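Local coordinates for protein cytidylyltransferase (Leptospira borgpetersenii serovar Hardjo-bovis, PDB 6OEW) that probably transfers a nucleotidyl group, likely cytidylyl from CTP, in a metal-dependent reaction on a GT-A-type fold, at residues 14-19 with 88-93; 190-195 with 227-232. All coordinates share one frame; numbering follows the deposited sequence.

Contact 1 of 2, residues 14-19 with 88-93; sequences LIQARM and QRYLDA
Tyr90 reaches from helix 86-96 to the C-terminal end of strand 11-16, its ring lying between the side chains of Leu14 and Gln16. The phenol hydroxyl gives its proton to the strand backbone, Tyr90 OH to Leu14 O at 2.8 Å; the donor stands above the carbonyl plane, 46° out of it. Leu14 and the tyrosine lie alongside one another, pointing opposite ways, which brings Leu14 CB to 3.5 Å from Tyr90 CE2. Beyond the ring, Leu14 CD1 meets Ala93 CB, nearly one helical turn on, at 4.2 Å. In this Rossmann-like GT-A sheet the strand is an inner one, parallel to its neighbours 54-59 and 101-106, and the helix packs against it: the axes of segments 14-16 and 88-93 approach to 10.2 Å and run roughly antiparallel, at 151°. Gln16 crosses the tyrosine at about a right angle. Its CG, held between the backbone N and the carbonyl carbon, comes to 3.5 Å from Tyr90 OH, and Gln16 OE1 approaches Tyr90 CE1 obliquely at 3.5 Å, the amide and ring planes 49° apart. That oxygen is satisfied by Arg104 on the adjacent strand. Arg89 brings NH1 to 3.8 Å from Gln16 CB, while its NE bonds to Ser82 O. The Gln16 side chain is about 7 Å from that of Asp108, a magnesium-binding residue.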
loop_
_atom_site.group_PDB
_atom_site.type_symbol
_atom_site.label_atom_id
_atom_site.label_comp_id
_atom_site.label_asym_id
_atom_site.label_seq_id
_atom_site.Cartn_x
_atom_site.Cartn_y
_atom_site.Cartn_z
ATOM N N LEU A 14 2.780 -1.482 -7.436
ATOM C CA LEU A 14 3.839 -0.485 -7.377
ATOM C C LEU A 14 3.824 0.108 -5.974
ATOM O O LEU A 14 2.901 0.850 -5.619
ATOM C CB LEU A 14 3.638 0.593 -8.440
ATOM C CG LEU A 14 3.536 0.123 -9.882
ATOM C CD1 LEU A 14 3.712 1.316 -10.797
ATOM C CD2 LEU A 14 4.554 -0.971 -10.192
ATOM N N ILE A 15 4.836 -0.241 -5.178
ATOM C CA ILE A 15 4.895 0.120 -3.767
ATOM C C ILE A 15 5.860 1.278 -3.591
ATOM O O ILE A 15 7.073 1.135 -3.816
ATOM C CB ILE A 15 5.347 -1.063 -2.902
ATOM C CG1 ILE A 15 4.570 -2.331 -3.264
ATOM C CG2 ILE A 15 5.211 -0.726 -1.405
ATOM C CD1 ILE A 15 5.298 -3.535 -2.798
ATOM N N GLN A 16 5.350 2.413 -3.131
ATOM C CA GLN A 16 6.226 3.533 -2.821
ATOM C C GLN A 16 6.766 3.390 -1.403
ATOM O O GLN A 16 6.017 3.126 -0.454
ATOM C CB GLN A 16 5.499 4.868 -3.004
ATOM C CG GLN A 16 4.259 5.019 -2.154
ATOM C CD GLN A 16 3.692 6.423 -2.226
ATOM O OE1 GLN A 16 2.858 6.724 -3.070
ATOM N NE2 GLN A 16 4.161 7.296 -1.332
ATOM N N ALA A 17 8.080 3.522 -1.266
ATOM C CA ALA A 17 8.703 3.377 0.043
ATOM C C ALA A 17 9.990 4.172 0.038
ATOM O O ALA A 17 10.666 4.259 -0.988
ATOM C CB ALA A 17 9.017 1.915 0.382
ATOM N N ARG A 18 10.317 4.769 1.185
ATOM C CA ARG A 18 11.566 5.505 1.312
ATOM C C ARG A 18 11.985 5.540 2.774
ATOM O O ARG A 18 11.150 5.459 3.681
ATOM C CB ARG A 18 11.465 6.948 0.784
ATOM C CG ARG A 18 10.605 7.845 1.666
ATOM C CD ARG A 18 10.421 9.217 1.039
ATOM N NE ARG A 18 11.673 9.973 1.000
ATOM C CZ ARG A 18 11.778 11.235 0.591
ATOM N NH1 ARG A 18 10.705 11.889 0.165
ATOM N NH2 ARG A 18 12.965 11.844 0.608
ATOM N N MET A 19 13.302 5.667 2.980
ATOM C CA MET A 19 13.848 5.756 4.331
ATOM C C MET A 19 13.508 7.098 4.960
ATOM O O MET A 19 13.144 7.162 6.140
ATOM C CB MET A 19 15.372 5.548 4.298
ATOM C CG MET A 19 15.780 4.080 3.993
ATOM S SD MET A 19 15.419 2.961 5.372
ATOM C CE MET A 19 16.777 3.457 6.483
ATOM N N GLN A 88 5.053 11.684 -10.902
ATOM C CA GLN A 88 6.125 11.410 -11.857
ATOM C C GLN A 88 6.790 10.073 -11.562
ATOM O O GLN A 88 7.119 9.327 -12.492
ATOM C CB GLN A 88 7.177 12.522 -11.857
ATOM C CG GLN A 88 8.274 12.294 -12.921
ATOM C CD GLN A 88 9.547 13.126 -12.696
ATOM O OE1 GLN A 88 10.470 12.717 -11.972
ATOM N NE2 GLN A 88 9.601 14.293 -13.331
ATOM N N ARG A 89 7.023 9.762 -10.285
ATOM C CA ARG A 89 7.652 8.485 -9.951
ATOM C C ARG A 89 6.792 7.310 -10.411
ATOM O O ARG A 89 7.315 6.329 -10.965
ATOM C CB ARG A 89 7.912 8.383 -8.450
ATOM C CG ARG A 89 8.998 7.358 -8.100
ATOM C CD ARG A 89 8.968 6.915 -6.630
ATOM N NE ARG A 89 9.183 8.045 -5.725
ATOM C CZ ARG A 89 9.052 7.960 -4.405
ATOM N NH1 ARG A 89 8.725 6.787 -3.841
ATOM N NH2 ARG A 89 9.262 9.045 -3.651
ATOM N N TYR A 90 5.471 7.388 -10.191
ATOM C CA TYR A 90 4.587 6.294 -10.604
ATOM C C TYR A 90 4.423 6.257 -12.114
ATOM O O TYR A 90 4.308 5.176 -12.709
ATOM C CB TYR A 90 3.215 6.424 -9.952
ATOM C CG TYR A 90 3.115 5.682 -8.659
ATOM C CD1 TYR A 90 3.649 6.222 -7.493
ATOM C CD2 TYR A 90 2.507 4.426 -8.599
ATOM C CE1 TYR A 90 3.578 5.544 -6.299
ATOM C CE2 TYR A 90 2.430 3.736 -7.409
ATOM C CZ TYR A 90 2.978 4.303 -6.264
ATOM O OH TYR A 90 2.902 3.607 -5.077
ATOM N N LEU A 91 4.372 7.425 -12.752
ATOM C CA LEU A 91 4.218 7.443 -14.202
ATOM C C LEU A 91 5.482 6.913 -14.875
ATOM O O LEU A 91 5.408 6.104 -15.806
ATOM C CB LEU A 91 3.875 8.859 -14.671
ATOM C CG LEU A 91 3.416 9.053 -16.110
ATOM C CD1 LEU A 91 2.290 8.094 -16.443
ATOM C CD2 LEU A 91 2.984 10.484 -16.337
ATOM N N ASP A 92 6.658 7.333 -14.391
ATOM C CA ASP A 92 7.918 6.789 -14.899
ATOM C C ASP A 92 7.950 5.261 -14.762
ATOM O O ASP A 92 8.275 4.539 -15.716
ATOM C CB ASP A 92 9.106 7.387 -14.135
ATOM C CG ASP A 92 9.451 8.831 -14.523
ATOM O OD1 ASP A 92 8.912 9.382 -15.492
ATOM O OD2 ASP A 92 10.297 9.423 -13.805
ATOM N N ALA A 93 7.623 4.757 -13.569
ATOM C CA ALA A 93 7.687 3.322 -13.324
ATOM C C ALA A 93 6.691 2.567 -14.196
ATOM O O ALA A 93 7.031 1.531 -14.780
ATOM C CB ALA A 93 7.418 3.028 -11.850
#

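Contact 2 of 2, residues 190-195 with 227-232; sequences NERDDS and LIEVIK. With EDO (1,2-ethanediol), chain E.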
loop_
_atom_site.group_PDB
_atom_site.type_symbol
_atom_site.label_atom_id
_atom_site.label_comp_id
_atom_site.label_asym_id
_atom_site.label_seq_id
_atom_site.Cartn_x
_atom_site.Cartn_y
_atom_site.Cartn_z
ATOM N N ASN A 190 -15.234 -3.128 3.395
ATOM C CA ASN A 190 -15.095 -4.256 4.305
ATOM C C ASN A 190 -16.484 -4.773 4.695
ATOM O O ASN A 190 -17.492 -4.081 4.555
ATOM C CB ASN A 190 -14.299 -3.816 5.539
ATOM C CG ASN A 190 -13.838 -4.974 6.419
ATOM O OD1 ASN A 190 -13.856 -6.151 6.029
ATOM N ND2 ASN A 190 -13.403 -4.627 7.634
ATOM N N GLU A 191 -16.537 -5.999 5.206
ATOM C CA GLU A 191 -17.837 -6.553 5.575
ATOM C C GLU A 191 -18.390 -5.915 6.846
ATOM O O GLU A 191 -19.604 -5.937 7.075
ATOM C CB GLU A 191 -17.726 -8.058 5.757
ATOM C CG GLU A 191 -16.549 -8.419 6.641
ATOM C CD GLU A 191 -16.391 -9.907 6.790
ATOM O OE1 GLU A 191 -17.377 -10.627 6.523
ATOM O OE2 GLU A 191 -15.279 -10.349 7.160
ATOM N N ARG A 192 -17.522 -5.377 7.692
ATOM C CA ARG A 192 -17.921 -4.662 8.893
ATOM C C ARG A 192 -17.012 -3.448 9.003
ATOM O O ARG A 192 -16.091 -3.268 8.197
ATOM C CB ARG A 192 -17.822 -5.544 10.144
ATOM C CG ARG A 192 -16.406 -6.009 10.453
ATOM C CD ARG A 192 -16.386 -7.044 11.571
ATOM N NE ARG A 192 -15.081 -7.697 11.683
ATOM C CZ ARG A 192 -14.826 -8.740 12.473
ATOM N NH1 ARG A 192 -15.787 -9.258 13.236
ATOM N NH2 ARG A 192 -13.609 -9.276 12.498
ATOM N N ASP A 193 -17.266 -2.597 9.989
ATOM C CA ASP A 193 -16.479 -1.364 10.106
ATOM C C ASP A 193 -15.330 -1.596 11.092
ATOM O O ASP A 193 -15.530 -1.603 12.306
ATOM C CB ASP A 193 -17.369 -0.194 10.520
ATOM C CG ASP A 193 -16.628 1.144 10.509
ATOM O OD1 ASP A 193 -15.406 1.146 10.259
ATOM O OD2 ASP A 193 -17.264 2.194 10.741
ATOM N N ASP A 194 -14.123 -1.795 10.556
ATOM C CA ASP A 194 -12.906 -1.990 11.336
ATOM C C ASP A 194 -12.023 -0.755 11.368
ATOM O O ASP A 194 -10.851 -0.859 11.757
ATOM C CB ASP A 194 -12.062 -3.134 10.778
ATOM C CG ASP A 194 -12.733 -4.491 10.890
ATOM O OD1 ASP A 194 -13.641 -4.683 11.725
ATOM O OD2 ASP A 194 -12.304 -5.381 10.142
ATOM N N SER A 195 -12.532 0.397 10.943
ATOM C CA SER A 195 -11.677 1.573 10.816
ATOM C C SER A 195 -11.092 2.024 12.151
ATOM O O SER A 195 -10.110 2.785 12.157
ATOM C CB SER A 195 -12.466 2.718 10.205
ATOM O OG SER A 195 -13.632 2.950 10.979
ATOM N N LEU A 227 -6.455 -11.623 11.459
ATOM C CA LEU A 227 -5.768 -10.605 12.248
ATOM C C LEU A 227 -6.742 -9.828 13.123
ATOM O O LEU A 227 -6.473 -9.586 14.307
ATOM C CB LEU A 227 -5.022 -9.664 11.298
ATOM C CG LEU A 227 -4.281 -8.456 11.877
ATOM C CD1 LEU A 227 -3.172 -8.915 12.808
ATOM C CD2 LEU A 227 -3.708 -7.575 10.760
ATOM N N ILE A 228 -7.870 -9.406 12.551
ATOM C CA ILE A 228 -8.873 -8.700 13.341
ATOM C C ILE A 228 -9.445 -9.608 14.421
ATOM O O ILE A 228 -9.705 -9.165 15.545
ATOM C CB ILE A 228 -9.979 -8.138 12.431
ATOM C CG1 ILE A 228 -9.367 -7.269 11.327
ATOM C CG2 ILE A 228 -10.998 -7.354 13.255
ATOM C CD1 ILE A 228 -8.509 -6.125 11.848
ATOM N N GLU A 229 -9.653 -10.895 14.109
ATOM C CA GLU A 229 -10.197 -11.798 15.122
ATOM C C GLU A 229 -9.220 -11.999 16.270
ATOM O O GLU A 229 -9.633 -12.084 17.429
ATOM C CB GLU A 229 -10.582 -13.138 14.494
ATOM C CG GLU A 229 -11.851 -13.071 13.657
ATOM C CD GLU A 229 -13.056 -12.562 14.443
ATOM O OE1 GLU A 229 -13.159 -12.855 15.656
ATOM O OE2 GLU A 229 -13.898 -11.858 13.845
ATOM N N VAL A 230 -7.920 -12.053 15.975
ATOM C CA VAL A 230 -6.926 -12.183 17.039
ATOM C C VAL A 230 -6.872 -10.917 17.895
ATOM O O VAL A 230 -6.760 -10.992 19.125
ATOM C CB VAL A 230 -5.550 -12.534 16.438
ATOM C CG1 VAL A 230 -4.432 -12.148 17.381
ATOM C CG2 VAL A 230 -5.475 -14.019 16.144
ATOM N N ILE A 231 -6.945 -9.740 17.264
ATOM C CA ILE A 231 -7.012 -8.479 18.005
ATOM C C ILE A 231 -8.270 -8.430 18.866
ATOM O O ILE A 231 -8.236 -7.991 20.026
ATOM C CB ILE A 231 -6.948 -7.280 17.036
ATOM C CG1 ILE A 231 -5.576 -7.181 16.354
ATOM C CG2 ILE A 231 -7.285 -5.987 17.767
ATOM C CD1 ILE A 231 -5.531 -6.242 15.133
ATOM N N LYS A 232 -9.400 -8.901 18.329
ATOM C CA LYS A 232 -10.620 -8.911 19.127
ATOM C C LYS A 232 -10.510 -9.857 20.318
ATOM O O LYS A 232 -11.070 -9.572 21.385
ATOM C CB LYS A 232 -11.826 -9.271 18.253
ATOM C CG LYS A 232 -12.215 -8.140 17.300
ATOM C CD LYS A 232 -13.563 -8.396 16.614
ATOM C CE LYS A 232 -13.928 -7.264 15.639
ATOM N NZ LYS A 232 -14.027 -5.917 16.285
HETATM C C1 EDO E . -19.566 -2.118 6.686
HETATM O O1 EDO E . -20.373 -2.001 7.861
HETATM C C2 EDO E . -20.028 -1.108 5.639
HETATM O O2 EDO E . -19.969 -1.738 4.356
#
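A salt-bridge network of Arg192, Asp194 and Glu229 joins the loop that follows strand 185-187 to helix 224-233 near the C-terminal end of the chain. Arg192 presents the end of its guanidinium, and both NH1 and NH2 converge on a single oxygen. The shorter and straighter bond runs from Arg192 NH2 to Glu229 OE2, 2.9 Å with an N-H...O angle of 151°; Arg192 NH1 is 3.3 Å from the same Glu229 OE2. That oxygen lies close to the guanidinium plane, whereas the carboxylate plane is turned 34° from it; NH2 approaches from above the carboxylate plane and NH1 nearly in line with the C-O bond, both from the same face. The arginine chain is extended from CG to NE, and Arg192 NE makes a salt bridge with Asp194 OD1 in its own loop at 3.3 Å, which places the cation between two acids. Within this loop Asp193 OD1 accepts from Ser195 N, forming an Asx turn, and also from Ser195 OG. Aliphatic groups of the helix complete the contact. Lys232 CE lies over one guanidinium face, 3.6 Å from Arg192 CZ and displaced from the centre of the group; with chi4 at -59° the lysine bends at its end, and its NZ bonds to Tyr197 OH. Ile228 meets Asp194 tip to tip, with Ile228 CG1 3.7 Å from Asp194 OD2, and its other branch, CG2, stands 3.3 Å from Arg192 NH2. Asp194 OD2 also takes weak bonds from Asn190 ND2 and from Tyr224 OH at the start of the same helix.

The two contacts come in series along the chain: contact 1 closes before contact 2 opens. Their centres are 29 Å apart on opposite sides of the chain's centre, and their nearest atoms, about 17 Å apart, do not touch. Contact 1 includes a strand of the seven-stranded mixed sheet; contact 2 lies on the loop after one of its edge strands. Residues 14-19 begin on an inner parallel strand, whereas 190-195 follow 185-187, an outermost strand. Contact 1 is buried and lies near the magnesium site; contact 2 is partly buried and away from it. One therefore belongs to the core near the probable active site, the other to a loop-and-helix junction toward the C-terminal end of the chain.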